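Local coordinates for protein Kif13b (Mus musculus, PDB 5B64), which probably works as a kinesin-family microtubule motor, represented here by a non-motor fragment bound to another protein, at residues N86-W98 with S110-Q122. Residues are numbered along the deposited sequence; the frame is centred on the assembly and turned at random.
Sequences NRLLDMRDLYQEW and SYFKRADPFYDEQ
Leu94 puts both methyls between helix 81-100 and the chain that doubles back along it: CD2 lies 3.8 Å from Ala115 CB and equally near Pro117 CD, while CD1 slides past the hydroxyl end of Tyr111. Its CG stands anti to the backbone N (chi1 -168°), which turns the fork toward Ala115 and Pro117. One turn earlier, Met91 SD approaches the Phe118 ring obliquely, 3.5 Å from Phe118 CD2, a Met-aromatic contact. This buried middle illustrates how a post-helix loop, rather than a second long helix, can complete a core.

The packing is looser at Asp90, partly exposed, whose CB merely grazes Pro117 CB at 4.2 Å. Close contact resumes at the Trp98 end, where the indole edge meets the face of Phe112 in a T-shaped stack, centroids 5.1 Å apart, with Tyr111 against the opposite face. Alongside, the Tyr111 hydroxyl donates to the syn lone pair of Glu97 OE2 (OH to OE2 2.6 Å); the bound protein chain also reaches both side chains with hydrogen bonds.

At the other end Arg87, bent at chi2, meets Asp120 end-on in a salt bridge: NH1 donates to OD2 and NH2 to OD1, each 3.1 Å, with guanidinium and carboxylate planes 63° apart. NH2 also reaches Pro117 O from above the carbonyl plane. A leucine in place of Arg87 would probably leave Pro117 O without this donor and Asp120 dependent on Lys83, and would forfeit the salt bridge from NE to an acidic side chain of the other protein.

The axes of segments 86-98 and 110-114 run nearly antiparallel, 153° between their directions. In the following loop Phe118 packs on Ile31 and Ala32 of helix 9-34, while Met91 touches Trp79 of strand 75-80 and Arg87 makes a cation-pi contact with it.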
ATOM      1  N   ASN B  86      -5.918   4.345 -20.863  1.00 67.87           N
ATOM      2  CA  ASN B  86      -4.919   5.245 -20.276  1.00 72.39           C
ATOM      3  C   ASN B  86      -4.320   4.767 -18.944  1.00 78.60           C
ATOM      4  O   ASN B  86      -3.092   4.812 -18.754  1.00 81.36           O
ATOM      5  CB  ASN B  86      -5.479   6.646 -20.093  1.00 74.62           C
ATOM      6  CG  ASN B  86      -5.668   7.362 -21.403  1.00 93.69           C
ATOM      7  OD1 ASN B  86      -4.843   7.242 -22.319  1.00 98.77           O
ATOM      8  ND2 ASN B  86      -6.763   8.112 -21.512  1.00 98.97           N
ATOM      9  N   ARG B  87      -5.174   4.324 -18.021  1.00 68.45           N
ATOM     10  CA  ARG B  87      -4.675   3.821 -16.748  1.00 69.97           C
ATOM     11  C   ARG B  87      -3.745   2.646 -16.946  1.00 71.48           C
ATOM     12  O   ARG B  87      -2.797   2.489 -16.183  1.00 69.72           O
ATOM     13  CB  ARG B  87      -5.806   3.404 -15.815  1.00 68.01           C
ATOM     14  CG  ARG B  87      -6.358   4.537 -15.015  1.00 66.23           C
ATOM     15  CD  ARG B  87      -5.309   5.252 -14.151  1.00 60.37           C
ATOM     16  NE  ARG B  87      -5.912   6.468 -13.634  1.00 58.47           N
ATOM     17  CZ  ARG B  87      -6.851   6.495 -12.694  1.00 63.30           C
ATOM     18  NH1 ARG B  87      -7.376   7.657 -12.316  1.00 69.89           N
ATOM     19  NH2 ARG B  87      -7.263   5.366 -12.121  1.00 62.81           N
ATOM     20  N   LEU B  88      -4.026   1.815 -17.955  1.00 70.94           N
ATOM     21  CA  LEU B  88      -3.123   0.712 -18.312  1.00 66.78           C
ATOM     22  C   LEU B  88      -1.676   1.177 -18.580  1.00 65.45           C
ATOM     23  O   LEU B  88      -0.723   0.474 -18.259  1.00 60.81           O
ATOM     24  CB  LEU B  88      -3.667  -0.100 -19.494  1.00 54.97           C
ATOM     25  CG  LEU B  88      -4.695  -1.125 -19.016  1.00 58.14           C
ATOM     26  CD1 LEU B  88      -5.467  -1.746 -20.194  1.00 55.08           C
ATOM     27  CD2 LEU B  88      -4.028  -2.194 -18.154  1.00 58.51           C
ATOM     28  N   LEU B  89      -1.520   2.359 -19.163  1.00 63.60           N
ATOM     29  CA  LEU B  89      -0.202   2.912 -19.362  1.00 64.21           C
ATOM     30  C   LEU B  89       0.522   2.944 -18.010  1.00 62.56           C
ATOM     31  O   LEU B  89       1.690   2.557 -17.902  1.00 67.82           O
ATOM     32  CB  LEU B  89      -0.312   4.313 -19.960  1.00 69.18           C
ATOM     33  CG  LEU B  89      -0.263   4.476 -21.482  1.00 73.02           C
ATOM     34  CD1 LEU B  89      -0.806   3.256 -22.186  1.00 64.84           C
ATOM     35  CD2 LEU B  89      -1.014   5.754 -21.931  1.00 59.44           C
ATOM     36  N   ASP B  90      -0.204   3.368 -16.984  1.00 53.53           N
ATOM     37  CA  ASP B  90       0.341   3.519 -15.643  1.00 60.67           C
ATOM     38  C   ASP B  90       0.544   2.189 -14.912  1.00 66.39           C
ATOM     39  O   ASP B  90       1.554   2.005 -14.236  1.00 71.89           O
ATOM     40  CB  ASP B  90      -0.549   4.451 -14.813  1.00 61.72           C
ATOM     41  CG  ASP B  90      -0.577   5.871 -15.357  1.00 76.38           C
ATOM     42  OD1 ASP B  90       0.479   6.358 -15.837  1.00 81.71           O
ATOM     43  OD2 ASP B  90      -1.659   6.504 -15.305  1.00 84.45           O
ATOM     44  N   MET B  91      -0.423   1.282 -15.038  1.00 64.68           N
ATOM     45  CA  MET B  91      -0.363  -0.043 -14.423  1.00 61.35           C
ATOM     46  C   MET B  91       0.837  -0.848 -14.945  1.00 65.07           C
ATOM     47  O   MET B  91       1.612  -1.410 -14.165  1.00 65.85           O
ATOM     48  CB  MET B  91      -1.664  -0.805 -14.706  1.00 60.55           C
ATOM     49  CG  MET B  91      -2.955  -0.083 -14.315  1.00 53.47           C
ATOM     50  SD  MET B  91      -4.382  -1.170 -14.563  1.00 64.01           S
ATOM     51  CE  MET B  91      -5.768  -0.051 -14.467  1.00 50.46           C
ATOM     52  N   ARG B  92       0.979  -0.898 -16.268  1.00 64.77           N
ATOM     53  CA  ARG B  92       2.164  -1.474 -16.913  1.00 64.59           C
ATOM     54  C   ARG B  92       3.481  -0.893 -16.396  1.00 63.19           C
ATOM     55  O   ARG B  92       4.394  -1.646 -16.069  1.00 64.04           O
ATOM     56  CB  ARG B  92       2.087  -1.309 -18.429  1.00 60.33           C
ATOM     57  CG  ARG B  92       0.933  -2.065 -19.051  1.00 57.04           C
ATOM     58  CD  ARG B  92       0.844  -1.813 -20.544  1.00 60.48           C
ATOM     59  NE  ARG B  92      -0.365  -2.402 -21.110  1.00 60.94           N
ATOM     60  CZ  ARG B  92      -1.231  -1.757 -21.880  1.00 62.92           C
ATOM     61  NH1 ARG B  92      -1.029  -0.485 -22.209  1.00 63.04           N
ATOM     62  NH2 ARG B  92      -2.300  -2.396 -22.335  1.00 66.51           N
ATOM     63  N   ASP B  93       3.563   0.435 -16.324  1.00 64.45           N
ATOM     64  CA  ASP B  93       4.709   1.133 -15.725  1.00 62.82           C
ATOM     65  C   ASP B  93       4.993   0.679 -14.317  1.00 67.11           C
ATOM     66  O   ASP B  93       6.132   0.326 -14.004  1.00 73.16           O
ATOM     67  CB  ASP B  93       4.484   2.640 -15.683  1.00 60.32           C
ATOM     68  CG  ASP B  93       4.637   3.293 -17.043  1.00 79.76           C
ATOM     69  OD1 ASP B  93       5.052   2.592 -17.996  1.00 83.02           O
ATOM     70  OD2 ASP B  93       4.343   4.511 -17.157  1.00 87.59           O
ATOM     71  N   LEU B  94       3.958   0.697 -13.470  1.00 58.20           N
ATOM     72  CA  LEU B  94       4.115   0.357 -12.053  1.00 60.82           C
ATOM     73  C   LEU B  94       4.557  -1.099 -11.909  1.00 66.94           C
ATOM     74  O   LEU B  94       5.424  -1.438 -11.097  1.00 67.04           O
ATOM     75  CB  LEU B  94       2.810   0.575 -11.298  1.00 56.60           C
ATOM     76  CG  LEU B  94       2.909   0.533  -9.769  1.00 59.72           C
ATOM     77  CD1 LEU B  94       3.840   1.629  -9.244  1.00 52.66           C
ATOM     78  CD2 LEU B  94       1.520   0.639  -9.109  1.00 60.03           C
ATOM     79  N   TYR B  95       3.967  -1.944 -12.741  1.00 61.60           N
ATOM     80  CA  TYR B  95       4.307  -3.351 -12.770  1.00 63.47           C
ATOM     81  C   TYR B  95       5.777  -3.594 -13.124  1.00 65.25           C
ATOM     82  O   TYR B  95       6.473  -4.353 -12.449  1.00 63.29           O
ATOM     83  CB  TYR B  95       3.406  -4.066 -13.771  1.00 58.45           C
ATOM     84  CG  TYR B  95       3.636  -5.541 -13.807  1.00 60.17           C
ATOM     85  CD1 TYR B  95       3.077  -6.374 -12.842  1.00 59.57           C
ATOM     86  CD2 TYR B  95       4.420  -6.116 -14.805  1.00 65.22           C
ATOM     87  CE1 TYR B  95       3.280  -7.754 -12.880  1.00 62.20           C
ATOM     88  CE2 TYR B  95       4.642  -7.491 -14.840  1.00 67.28           C
ATOM     89  CZ  TYR B  95       4.067  -8.303 -13.875  1.00 67.57           C
ATOM     90  OH  TYR B  95       4.283  -9.667 -13.913  1.00 78.19           O
ATOM     91  N   GLN B  96       6.244  -2.960 -14.194  1.00 62.81           N
ATOM     92  CA  GLN B  96       7.616  -3.154 -14.635  1.00 63.43           C
ATOM     93  C   GLN B  96       8.558  -2.558 -13.600  1.00 64.49           C
ATOM     94  O   GLN B  96       9.639  -3.078 -13.361  1.00 67.52           O
ATOM     95  CB  GLN B  96       7.842  -2.520 -16.002  1.00 52.75           C
ATOM     96  CG  GLN B  96       9.246  -2.693 -16.514  1.00 75.97           C
ATOM     97  CD  GLN B  96       9.457  -2.020 -17.865  1.00 87.32           C
ATOM     98  OE1 GLN B  96       9.001  -0.893 -18.095  1.00 90.61           O
ATOM     99  NE2 GLN B  96      10.146  -2.712 -18.768  1.00 93.04           N
ATOM    100  N   GLU B  97       8.129  -1.470 -12.973  1.00 64.69           N
ATOM    101  CA  GLU B  97       8.905  -0.879 -11.898  1.00 66.20           C
ATOM    102  C   GLU B  97       9.021  -1.857 -10.721  1.00 70.96           C
ATOM    103  O   GLU B  97      10.083  -1.997 -10.119  1.00 74.63           O
ATOM    104  CB  GLU B  97       8.292   0.449 -11.440  1.00 57.75           C
ATOM    105  CG  GLU B  97       9.298   1.333 -10.743  1.00 61.69           C
ATOM    106  CD  GLU B  97       8.680   2.528 -10.024  1.00 66.73           C
ATOM    107  OE1 GLU B  97       9.420   3.220  -9.267  1.00 74.26           O
ATOM    108  OE2 GLU B  97       7.470   2.773 -10.211  1.00 55.08           O
ATOM    109  N   TRP B  98       7.918  -2.525 -10.405  1.00 65.90           N
ATOM    110  CA  TRP B  98       7.873  -3.494  -9.328  1.00 66.34           C
ATOM    111  C   TRP B  98       8.788  -4.684  -9.606  1.00 67.46           C
ATOM    112  O   TRP B  98       9.610  -5.047  -8.756  1.00 67.82           O
ATOM    113  CB  TRP B  98       6.429  -3.963  -9.129  1.00 71.31           C
ATOM    114  CG  TRP B  98       6.257  -4.966  -8.032  1.00 78.02           C
ATOM    115  CD1 TRP B  98       6.500  -4.779  -6.704  1.00 82.53           C
ATOM    116  CD2 TRP B  98       5.778  -6.306  -8.169  1.00 81.53           C
ATOM    117  NE1 TRP B  98       6.208  -5.926  -6.005  1.00 85.37           N
ATOM    118  CE2 TRP B  98       5.768  -6.879  -6.884  1.00 84.16           C
ATOM    119  CE3 TRP B  98       5.366  -7.084  -9.256  1.00 87.81           C
ATOM    120  CZ2 TRP B  98       5.351  -8.190  -6.655  1.00 89.34           C
ATOM    121  CZ3 TRP B  98       4.953  -8.391  -9.028  1.00 87.72           C
ATOM    122  CH2 TRP B  98       4.947  -8.928  -7.739  1.00 87.71           C
ATOM    123  N   SER B 110       6.575   1.025   1.059  1.00 61.42           N
ATOM    124  CA  SER B 110       5.468   1.978   1.155  1.00 56.22           C
ATOM    125  C   SER B 110       5.078   2.544  -0.213  1.00 54.21           C
ATOM    126  O   SER B 110       3.896   2.703  -0.519  1.00 51.85           O
ATOM    127  CB  SER B 110       5.810   3.115   2.116  1.00 54.74           C
ATOM    128  OG  SER B 110       4.668   3.938   2.350  1.00 58.44           O
ATOM    129  N   TYR B 111       6.084   2.840  -1.030  1.00 50.50           N
ATOM    130  CA  TYR B 111       5.841   3.347  -2.356  1.00 49.01           C
ATOM    131  C   TYR B 111       4.895   2.425  -3.139  1.00 59.38           C
ATOM    132  O   TYR B 111       3.906   2.885  -3.689  1.00 71.24           O
ATOM    133  CB  TYR B 111       7.155   3.600  -3.106  1.00 53.95           C
ATOM    134  CG  TYR B 111       6.922   3.819  -4.585  1.00 67.86           C
ATOM    135  CD1 TYR B 111       6.861   2.738  -5.464  1.00 65.84           C
ATOM    136  CD2 TYR B 111       6.713   5.097  -5.098  1.00 69.03           C
ATOM    137  CE1 TYR B 111       6.618   2.920  -6.798  1.00 66.90           C
ATOM    138  CE2 TYR B 111       6.477   5.290  -6.446  1.00 67.82           C
ATOM    139  CZ  TYR B 111       6.430   4.193  -7.293  1.00 67.65           C
ATOM    140  OH  TYR B 111       6.190   4.350  -8.645  1.00 66.03           O
ATOM    141  N   PHE B 112       5.195   1.133  -3.186  1.00 65.21           N
ATOM    142  CA  PHE B 112       4.331   0.179  -3.886  1.00 65.24           C
ATOM    143  C   PHE B 112       2.984  -0.017  -3.184  1.00 70.28           C
ATOM    144  O   PHE B 112       1.957  -0.196  -3.849  1.00 69.79           O
ATOM    145  CB  PHE B 112       5.049  -1.167  -4.154  1.00 54.19           C
ATOM    146  CG  PHE B 112       6.135  -1.062  -5.199  1.00 59.65           C
ATOM    147  CD1 PHE B 112       5.812  -0.931  -6.548  1.00 57.58           C
ATOM    148  CD2 PHE B 112       7.478  -1.024  -4.832  1.00 60.08           C
ATOM    149  CE1 PHE B 112       6.818  -0.786  -7.517  1.00 59.48           C
ATOM    150  CE2 PHE B 112       8.500  -0.892  -5.801  1.00 56.84           C
ATOM    151  CZ  PHE B 112       8.166  -0.770  -7.145  1.00 56.36           C
ATOM    152  N   LYS B 113       2.979   0.030  -1.853  1.00 68.25           N
ATOM    153  CA  LYS B 113       1.731  -0.164  -1.121  1.00 67.27           C
ATOM    154  C   LYS B 113       0.733   0.946  -1.456  1.00 63.87           C
ATOM    155  O   LYS B 113      -0.453   0.690  -1.656  1.00 60.22           O
ATOM    156  CB  LYS B 113       1.961  -0.222   0.397  1.00 68.87           C
ATOM    157  CG  LYS B 113       0.645  -0.352   1.189  1.00 79.33           C
ATOM    158  CD  LYS B 113       0.825  -0.121   2.693  1.00 89.45           C
ATOM    159  CE  LYS B 113       0.059   1.120   3.211  1.00 93.79           C
ATOM    160  NZ  LYS B 113      -1.381   0.889   3.617  1.00 93.44           N
ATOM    161  N   ARG B 114       1.228   2.179  -1.515  1.00 58.74           N
ATOM    162  CA  ARG B 114       0.374   3.336  -1.677  1.00 49.52           C
ATOM    163  C   ARG B 114      -0.008   3.611  -3.129  1.00 60.60           C
ATOM    164  O   ARG B 114      -0.996   4.297  -3.377  1.00 72.71           O
ATOM    165  CB  ARG B 114       1.030   4.574  -1.048  1.00 43.93           C
ATOM    166  CG  ARG B 114       1.239   4.444   0.422  1.00 49.51           C
ATOM    167  CD  ARG B 114       1.664   5.734   1.061  1.00 57.73           C
ATOM    168  NE  ARG B 114       0.567   6.673   1.311  1.00 58.95           N
ATOM    169  CZ  ARG B 114      -0.293   6.586   2.325  1.00 59.20           C
ATOM    170  NH1 ARG B 114      -0.233   5.567   3.189  1.00 47.89           N
ATOM    171  NH2 ARG B 114      -1.230   7.517   2.468  1.00 63.45           N
ATOM    172  N   ALA B 115       0.759   3.089  -4.086  1.00 67.17           N
ATOM    173  CA  ALA B 115       0.515   3.417  -5.484  1.00 68.99           C
ATOM    174  C   ALA B 115      -0.661   2.621  -6.043  1.00 76.14           C
ATOM    175  O   ALA B 115      -0.568   1.405  -6.238  1.00 80.83           O
ATOM    176  CB  ALA B 115       1.791   3.225  -6.343  1.00 49.39           C
ATOM    177  N   ASP B 116      -1.759   3.322  -6.316  1.00 74.00           N
ATOM    178  CA  ASP B 116      -3.008   2.676  -6.706  1.00 66.31           C
ATOM    179  C   ASP B 116      -3.687   3.303  -7.926  1.00 67.67           C
ATOM    180  O   ASP B 116      -4.660   4.052  -7.798  1.00 72.04           O
ATOM    181  CB  ASP B 116      -3.972   2.700  -5.529  1.00 67.19           C
ATOM    182  CG  ASP B 116      -5.098   1.726  -5.692  1.00 72.70           C
ATOM    183  OD1 ASP B 116      -5.222   1.154  -6.794  1.00 70.58           O
ATOM    184  OD2 ASP B 116      -5.866   1.526  -4.721  1.00 75.88           O
ATOM    185  N   PRO B 117      -3.182   2.990  -9.123  1.00 67.59           N
ATOM    186  CA  PRO B 117      -3.851   3.472 -10.338  1.00 66.64           C
ATOM    187  C   PRO B 117      -5.056   2.587 -10.690  1.00 65.86           C
ATOM    188  O   PRO B 117      -5.681   2.773 -11.747  1.00 68.80           O
ATOM    189  CB  PRO B 117      -2.753   3.340 -11.404  1.00 58.72           C
ATOM    190  CG  PRO B 117      -1.903   2.178 -10.912  1.00 54.48           C
ATOM    191  CD  PRO B 117      -1.942   2.235  -9.408  1.00 60.40           C
ATOM    192  N   PHE B 118      -5.374   1.636  -9.813  1.00 57.03           N
ATOM    193  CA  PHE B 118      -6.364   0.604 -10.130  1.00 61.51           C
ATOM    194  C   PHE B 118      -7.787   0.994  -9.705  1.00 64.89           C
ATOM    195  O   PHE B 118      -8.781   0.505 -10.262  1.00 63.91           O
ATOM    196  CB  PHE B 118      -5.975  -0.748  -9.508  1.00 60.21           C
ATOM    197  CG  PHE B 118      -4.597  -1.233  -9.892  1.00 68.17           C
ATOM    198  CD1 PHE B 118      -3.511  -1.049  -9.027  1.00 68.89           C
ATOM    199  CD2 PHE B 118      -4.377  -1.880 -11.118  1.00 66.47           C
ATOM    200  CE1 PHE B 118      -2.234  -1.494  -9.381  1.00 66.55           C
ATOM    201  CE2 PHE B 118      -3.094  -2.326 -11.473  1.00 58.48           C
ATOM    202  CZ  PHE B 118      -2.030  -2.137 -10.605  1.00 60.93           C
ATOM    203  N   TYR B 119      -7.889   1.879  -8.725  1.00 60.24           N
ATOM    204  CA  TYR B 119      -9.195   2.254  -8.204  1.00 67.73           C
ATOM    205  C   TYR B 119      -9.141   3.692  -7.672  1.00 70.43           C
ATOM    206  O   TYR B 119      -8.104   4.150  -7.205  1.00 80.48           O
ATOM    207  CB  TYR B 119      -9.623   1.238  -7.127  1.00 64.85           C
ATOM    208  CG  TYR B 119     -10.939   1.531  -6.463  1.00 68.29           C
ATOM    209  CD1 TYR B 119     -12.149   1.141  -7.051  1.00 69.91           C
ATOM    210  CD2 TYR B 119     -10.986   2.202  -5.244  1.00 71.19           C
ATOM    211  CE1 TYR B 119     -13.364   1.419  -6.437  1.00 73.17           C
ATOM    212  CE2 TYR B 119     -12.201   2.490  -4.630  1.00 74.35           C
ATOM    213  CZ  TYR B 119     -13.378   2.090  -5.223  1.00 75.95           C
ATOM    214  OH  TYR B 119     -14.566   2.369  -4.597  1.00 82.16           O
ATOM    215  N   ASP B 120     -10.244   4.417  -7.770  1.00 64.92           N
ATOM    216  CA  ASP B 120     -10.237   5.814  -7.371  1.00 70.34           C
ATOM    217  C   ASP B 120     -11.032   6.076  -6.094  1.00 81.81           C
ATOM    218  O   ASP B 120     -12.252   5.906  -6.065  1.00 84.94           O
ATOM    219  CB  ASP B 120     -10.694   6.699  -8.533  1.00 68.20           C
ATOM    220  CG  ASP B 120      -9.667   6.737  -9.665  1.00 89.47           C
ATOM    221  OD1 ASP B 120      -8.498   6.337  -9.419  1.00 90.77           O
ATOM    222  OD2 ASP B 120     -10.011   7.162 -10.791  1.00 78.22           O
ATOM    223  N   GLU B 121     -10.318   6.476  -5.041  1.00 87.12           N
ATOM    224  CA  GLU B 121     -10.915   6.716  -3.722  1.00 93.67           C
ATOM    225  C   GLU B 121     -12.097   7.679  -3.778  1.00102.86           C
ATOM    226  O   GLU B 121     -13.100   7.456  -3.099  1.00108.09           O
ATOM    227  CB  GLU B 121      -9.862   7.200  -2.712  1.00 84.95           C
ATOM    228  N   GLN B 122     -11.977   8.732  -4.589  1.00110.44           N
ATOM    229  CA  GLN B 122     -13.092   9.667  -4.853  1.00131.41           C
ATOM    230  C   GLN B 122     -13.742  10.303  -3.610  1.00135.27           C
ATOM    231  O   GLN B 122     -14.962  10.234  -3.449  1.00136.54           O
ATOM    232  CB  GLN B 122     -14.192   8.985  -5.689  1.00141.57           C
ATOM    233  CG  GLN B 122     -13.886   8.835  -7.178  1.00144.30           C
ATOM    234  CD  GLN B 122     -14.916   7.978  -7.908  1.00150.75           C
ATOM    235  OE1 GLN B 122     -15.924   7.568  -7.330  1.00156.79           O
ATOM    236  NE2 GLN B 122     -14.660   7.700  -9.186  1.00148.33           N
TER